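Local coordinates for piwi domain-containing protein (Vanderwaltozyma polyspora, PDB 5THE) that probably binds guide RNA and is the C-terminal, Piwi-containing lobe of a budding-yeast Argonaute involved in RNA target cleavage, at residues E310-N315 with Y341-V346; S283-V288 with M303-P308. All coordinates share one frame; numbering follows the deposited sequence.

Overall arrangement
Both contacts lie mostly in buried parts of the Piwi domain, on the same side of the chain's centre, with their own centres about 9 Å apart. Contact 2 comes first along the chain and is held chiefly by backbone hydrogen bonds, 283-288 and 303-308 pairing as neighbouring strands. Contact 1 is held by side chains: the loop 310-315 meets strand 339-344 and the turn after it through a buried, charged R343 bonded to a backbone carbonyl, an isoleucine and a water. The two are stitched together where Q305 NE2 of contact 2 donates to the carbonyls of E310 and I312, while M303 CE packs against I313 CG2. Contact 2 also has an exposed margin at P308.

Contact 1: E310-N315 with Y341-V346; sequences EEIITN and YFRDGV
I313 and R343 face each other across backbones that are not paired: their CA atoms lie 10.0 Å apart, whereas E311 CA and V346 CA approach to 6.7 Å. The wide end is bridged by R343, whose CG stands anti to the backbone N (chi1 173°) before the chain bends twice. Its NH2 donates to E311 O, a very short bond at 2.5 Å, while NH1 turns back to D344 O at 2.7 Å and G345 O at 3.0 Å, both nearly in the guanidinium plane. I313, centre of an inverse gamma turn, lays CD1 over one guanidinium face, 3.6 Å above the plane and off toward the rim; this methyl also reaches Y341 OH. A water donates to both E311 OE1 and G345 O at the narrow end, where OE1 is bonded to S347 too. The positive phi of G345 (75°) favours glycine. An alanine in place of R343 would probably leave the carbonyl oxygens of E311, D344 and G345 without these donors, E358 without this charge partner, and a gap where the guanidinium lay against I313 CD1. E358, on helix 351-373, forms a salt bridge with R343 NH2 and accepts from I313 N, both through OE1, while OE2 is hydrogen-bonded to Y341 OH. The loop thus packs against a central parallel strand of the RNase H-like Piwi core, flanked by strands 264-274 (S271, V273) and 383-389 (C385).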
loop_
_atom_site.group_PDB
_atom_site.type_symbol
_atom_site.label_atom_id
_atom_site.label_comp_id
_atom_site.label_asym_id
_atom_site.label_seq_id
_atom_site.Cartn_x
_atom_site.Cartn_y
_atom_site.Cartn_z
ATOM N N GLU A 310 -18.177 -10.176 -7.610
ATOM C CA GLU A 310 -18.839 -9.798 -6.366
ATOM C C GLU A 310 -18.091 -8.620 -5.756
ATOM O O GLU A 310 -16.952 -8.765 -5.302
ATOM C CB GLU A 310 -18.916 -10.972 -5.395
ATOM C CG GLU A 310 -19.442 -10.547 -4.036
ATOM C CD GLU A 310 -20.041 -11.689 -3.257
ATOM O OE1 GLU A 310 -20.253 -12.762 -3.861
ATOM O OE2 GLU A 310 -20.300 -11.512 -2.044
ATOM N N GLU A 311 -18.745 -7.461 -5.728
ATOM C CA GLU A 311 -18.111 -6.229 -5.268
ATOM C C GLU A 311 -18.162 -6.048 -3.756
ATOM O O GLU A 311 -17.246 -5.444 -3.189
ATOM C CB GLU A 311 -18.764 -5.017 -5.933
ATOM C CG GLU A 311 -18.793 -5.060 -7.449
ATOM C CD GLU A 311 -19.123 -3.708 -8.055
ATOM O OE1 GLU A 311 -18.199 -2.878 -8.206
ATOM O OE2 GLU A 311 -20.312 -3.470 -8.361
ATOM N N ILE A 312 -19.197 -6.547 -3.085
ATOM C CA ILE A 312 -19.349 -6.349 -1.646
ATOM C C ILE A 312 -18.585 -7.443 -0.912
ATOM O O ILE A 312 -18.736 -8.636 -1.217
ATOM C CB ILE A 312 -20.833 -6.338 -1.239
ATOM C CG1 ILE A 312 -21.580 -5.216 -1.958
ATOM C CG2 ILE A 312 -20.974 -6.176 0.257
ATOM C CD1 ILE A 312 -20.956 -3.856 -1.768
ATOM N N ILE A 313 -17.741 -7.037 0.037
ATOM C CA ILE A 313 -16.985 -7.987 0.849
ATOM C C ILE A 313 -17.875 -8.460 1.989
ATOM O O ILE A 313 -17.852 -7.884 3.086
ATOM C CB ILE A 313 -15.687 -7.379 1.416
ATOM C CG1 ILE A 313 -14.946 -6.547 0.369
ATOM C CG2 ILE A 313 -14.808 -8.476 1.934
ATOM C CD1 ILE A 313 -13.804 -5.664 0.962
ATOM N N THR A 314 -18.635 -9.528 1.736
ATOM C CA THR A 314 -19.679 -9.962 2.661
ATOM C C THR A 314 -19.132 -10.254 4.048
ATOM O O THR A 314 -19.761 -9.917 5.057
ATOM C CB THR A 314 -20.377 -11.208 2.120
ATOM O OG1 THR A 314 -20.843 -10.948 0.797
ATOM C CG2 THR A 314 -21.560 -11.573 3.007
ATOM N N ASN A 315 -17.985 -10.908 4.124
ATOM C CA ASN A 315 -17.433 -11.326 5.399
ATOM C C ASN A 315 -16.133 -10.585 5.695
ATOM O O ASN A 315 -15.175 -11.163 6.212
ATOM C CB ASN A 315 -17.237 -12.842 5.425
ATOM C CG ASN A 315 -17.283 -13.418 6.838
ATOM O OD1 ASN A 315 -17.654 -12.729 7.800
ATOM N ND2 ASN A 315 -16.904 -14.691 6.969
ATOM N N TYR A 341 -11.930 2.993 8.249
ATOM C CA TYR A 341 -12.057 1.935 7.248
ATOM C C TYR A 341 -12.087 2.538 5.842
ATOM O O TYR A 341 -13.096 3.116 5.420
ATOM C CB TYR A 341 -13.312 1.115 7.533
ATOM C CG TYR A 341 -13.620 0.059 6.505
ATOM C CD1 TYR A 341 -12.669 -0.886 6.148
ATOM C CD2 TYR A 341 -14.875 -0.004 5.903
ATOM C CE1 TYR A 341 -12.955 -1.867 5.196
ATOM C CE2 TYR A 341 -15.174 -0.976 4.960
ATOM C CZ TYR A 341 -14.213 -1.910 4.617
ATOM O OH TYR A 341 -14.503 -2.887 3.690
ATOM N N PHE A 342 -10.979 2.407 5.115
ATOM C CA PHE A 342 -10.895 2.926 3.750
ATOM C C PHE A 342 -11.279 1.820 2.786
ATOM O O PHE A 342 -10.657 0.758 2.783
ATOM C CB PHE A 342 -9.496 3.430 3.412
ATOM C CG PHE A 342 -9.187 4.762 3.998
ATOM C CD1 PHE A 342 -9.482 5.928 3.302
ATOM C CD2 PHE A 342 -8.603 4.854 5.242
ATOM C CE1 PHE A 342 -9.193 7.165 3.843
ATOM C CE2 PHE A 342 -8.309 6.100 5.789
ATOM C CZ PHE A 342 -8.613 7.251 5.083
ATOM N N ARG A 343 -12.291 2.070 1.966
ATOM C CA ARG A 343 -12.806 1.051 1.063
ATOM C C ARG A 343 -12.528 1.462 -0.378
ATOM O O ARG A 343 -13.010 2.504 -0.834
ATOM C CB ARG A 343 -14.301 0.837 1.279
ATOM C CG ARG A 343 -14.913 -0.091 0.261
ATOM C CD ARG A 343 -14.301 -1.472 0.296
ATOM N NE ARG A 343 -15.331 -2.437 -0.051
ATOM C CZ ARG A 343 -15.545 -2.866 -1.286
ATOM N NH1 ARG A 343 -14.765 -2.435 -2.267
ATOM N NH2 ARG A 343 -16.520 -3.728 -1.536
ATOM N N ASP A 344 -11.762 0.642 -1.091
ATOM C CA ASP A 344 -11.434 0.901 -2.488
ATOM C C ASP A 344 -12.101 -0.144 -3.371
ATOM O O ASP A 344 -12.473 -1.232 -2.921
ATOM C CB ASP A 344 -9.914 0.878 -2.718
ATOM C CG ASP A 344 -9.529 1.445 -4.057
ATOM O OD1 ASP A 344 -8.552 0.979 -4.668
ATOM O OD2 ASP A 344 -10.222 2.376 -4.508
ATOM N N GLY A 345 -12.206 0.174 -4.653
ATOM C CA GLY A 345 -12.697 -0.804 -5.595
ATOM C C GLY A 345 -14.191 -0.950 -5.440
ATOM O O GLY A 345 -14.692 -2.066 -5.238
ATOM N N VAL A 346 -14.912 0.175 -5.496
ATOM C CA VAL A 346 -16.341 0.189 -5.199
ATOM C C VAL A 346 -17.057 1.179 -6.112
ATOM O O VAL A 346 -16.539 2.259 -6.413
ATOM C CB VAL A 346 -16.608 0.512 -3.713
ATOM C CG1 VAL A 346 -16.115 1.915 -3.360
ATOM C CG2 VAL A 346 -18.084 0.347 -3.395
HETATM O O HOH W 1 -16.190 -3.212 -6.810
#

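Contact 2: S283-V288 with M303-P308; sequences SIASLV and MLQDGP
Q305 N donates to S283 O at 2.6 Å in a nearly straight bond (164°), and two residues along each strand A285 and M303 form a hydrogen-bonded antiparallel pair: A285 N to M303 O is 3.0 Å, M303 N to A285 O 2.9 Å. S283 N, however, reaches past Q305 to G307 O at 3.2 Å, because the chain turns a corner at D306 and G307. A side chain on G307 would run into the ring of P308, so glycine suits the place. Q305 folds over S283: CG stands anti to the carbonyl carbon (chi1 -68°) and touches S283 CB at 3.8 Å, after which a bend at chi2 lets OE1 approach A285 CB at 4.1 Å. Its NE2 serves the carbonyls of I312 and E310, a task for which a long amide is well suited. The small S283 leaves room for this fold, and its OG bonds to H275. I284 and L304, the non-hydrogen-bonded pair, send their side chains to the face of the sheet opposite A285 and M303, where I284 CG1 meets L304 CD1 at 3.9 Å, and A502 and T503 of helix 490-515 pack on I284. Strands 282-289 and 300-305 thus form a beta hairpin; 264-274 pairs antiparallel with 282-289, 339-344 parallel with 264-274, and 383-389 parallel with 339-344, the strand order of the RNase H-like core of Piwi domains.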
loop_
_atom_site.group_PDB
_atom_site.type_symbol
_atom_site.label_atom_id
_atom_site.label_comp_id
_atom_site.label_asym_id
_atom_site.label_seq_id
_atom_site.Cartn_x
_atom_site.Cartn_y
_atom_site.Cartn_z
ATOM N N SER A 283 -14.215 -13.276 -7.066
ATOM C CA SER A 283 -13.405 -12.109 -6.782
ATOM C C SER A 283 -12.531 -12.342 -5.541
ATOM O O SER A 283 -12.724 -13.287 -4.766
ATOM C CB SER A 283 -14.313 -10.892 -6.613
ATOM O OG SER A 283 -15.057 -10.701 -7.796
ATOM N N ILE A 284 -11.552 -11.457 -5.364
ATOM C CA ILE A 284 -10.600 -11.517 -4.260
ATOM C C ILE A 284 -10.689 -10.207 -3.495
ATOM O O ILE A 284 -10.651 -9.134 -4.102
ATOM C CB ILE A 284 -9.163 -11.758 -4.761
ATOM C CG1 ILE A 284 -9.090 -13.079 -5.510
ATOM C CG2 ILE A 284 -8.161 -11.732 -3.591
ATOM C CD1 ILE A 284 -7.735 -13.408 -6.105
ATOM N N ALA A 285 -10.810 -10.297 -2.171
ATOM C CA ALA A 285 -10.840 -9.137 -1.293
ATOM C C ALA A 285 -9.630 -9.168 -0.372
ATOM O O ALA A 285 -9.128 -10.241 -0.028
ATOM C CB ALA A 285 -12.128 -9.089 -0.442
ATOM N N SER A 286 -9.163 -7.984 0.012
ATOM C CA SER A 286 -8.055 -7.853 0.941
ATOM C C SER A 286 -8.411 -6.814 1.995
ATOM O O SER A 286 -9.261 -5.951 1.784
ATOM C CB SER A 286 -6.757 -7.465 0.224
ATOM O OG SER A 286 -6.868 -6.151 -0.284
ATOM N N LEU A 287 -7.777 -6.933 3.154
ATOM C CA LEU A 287 -7.963 -5.990 4.247
ATOM C C LEU A 287 -6.618 -5.836 4.935
ATOM O O LEU A 287 -6.094 -6.812 5.474
ATOM C CB LEU A 287 -9.024 -6.478 5.247
ATOM C CG LEU A 287 -9.237 -5.531 6.429
ATOM C CD1 LEU A 287 -9.887 -4.230 5.953
ATOM C CD2 LEU A 287 -10.045 -6.178 7.591
ATOM N N VAL A 288 -6.050 -4.625 4.895
ATOM C CA VAL A 288 -4.801 -4.330 5.583
ATOM C C VAL A 288 -5.128 -3.430 6.757
ATOM O O VAL A 288 -6.156 -2.747 6.783
ATOM C CB VAL A 288 -3.745 -3.665 4.671
ATOM C CG1 VAL A 288 -3.404 -4.564 3.473
ATOM C CG2 VAL A 288 -4.238 -2.301 4.197
ATOM N N MET A 303 -8.982 -12.909 1.114
ATOM C CA MET A 303 -9.836 -14.082 1.023
ATOM C C MET A 303 -10.507 -14.096 -0.340
ATOM O O MET A 303 -10.638 -13.063 -1.006
ATOM C CB MET A 303 -10.893 -14.109 2.132
ATOM C CG MET A 303 -11.841 -12.935 2.066
ATOM S SD MET A 303 -12.987 -12.993 3.447
ATOM C CE MET A 303 -13.918 -11.526 3.148
ATOM N N LEU A 304 -10.906 -15.290 -0.756
ATOM C CA LEU A 304 -11.671 -15.452 -1.980
ATOM C C LEU A 304 -13.121 -15.088 -1.697
ATOM O O LEU A 304 -13.686 -15.532 -0.696
ATOM C CB LEU A 304 -11.570 -16.895 -2.476
ATOM C CG LEU A 304 -12.029 -17.119 -3.911
ATOM C CD1 LEU A 304 -11.118 -16.377 -4.878
ATOM C CD2 LEU A 304 -12.053 -18.605 -4.226
ATOM N N GLN A 305 -13.716 -14.266 -2.560
ATOM C CA GLN A 305 -15.126 -13.930 -2.407
ATOM C C GLN A 305 -15.997 -15.135 -2.755
ATOM O O GLN A 305 -15.524 -16.166 -3.240
ATOM C CB GLN A 305 -15.499 -12.750 -3.297
ATOM C CG GLN A 305 -14.866 -11.432 -2.889
ATOM C CD GLN A 305 -15.757 -10.653 -1.950
ATOM O OE1 GLN A 305 -15.781 -10.905 -0.741
ATOM N NE2 GLN A 305 -16.509 -9.706 -2.500
ATOM N N ASP A 306 -17.311 -14.968 -2.557
ATOM C CA ASP A 306 -18.270 -16.055 -2.722
ATOM C C ASP A 306 -18.647 -16.320 -4.171
ATOM O O ASP A 306 -19.078 -17.432 -4.482
ATOM C CB ASP A 306 -19.536 -15.753 -1.919
ATOM C CG ASP A 306 -19.332 -15.924 -0.429
ATOM O OD1 ASP A 306 -18.477 -16.742 -0.043
ATOM O OD2 ASP A 306 -20.026 -15.246 0.357
ATOM N N GLY A 307 -18.506 -15.338 -5.060
ATOM C CA GLY A 307 -18.895 -15.500 -6.441
ATOM C C GLY A 307 -18.149 -14.554 -7.358
ATOM O O GLY A 307 -17.384 -13.690 -6.911
ATOM N N PRO A 308 -18.361 -14.698 -8.665
ATOM C CA PRO A 308 -17.662 -13.847 -9.632
ATOM C C PRO A 308 -18.258 -12.451 -9.699
ATOM O O PRO A 308 -19.463 -12.255 -9.525
ATOM C CB PRO A 308 -17.865 -14.589 -10.960
ATOM C CG PRO A 308 -19.173 -15.283 -10.781
ATOM C CD PRO A 308 -19.251 -15.671 -9.324
#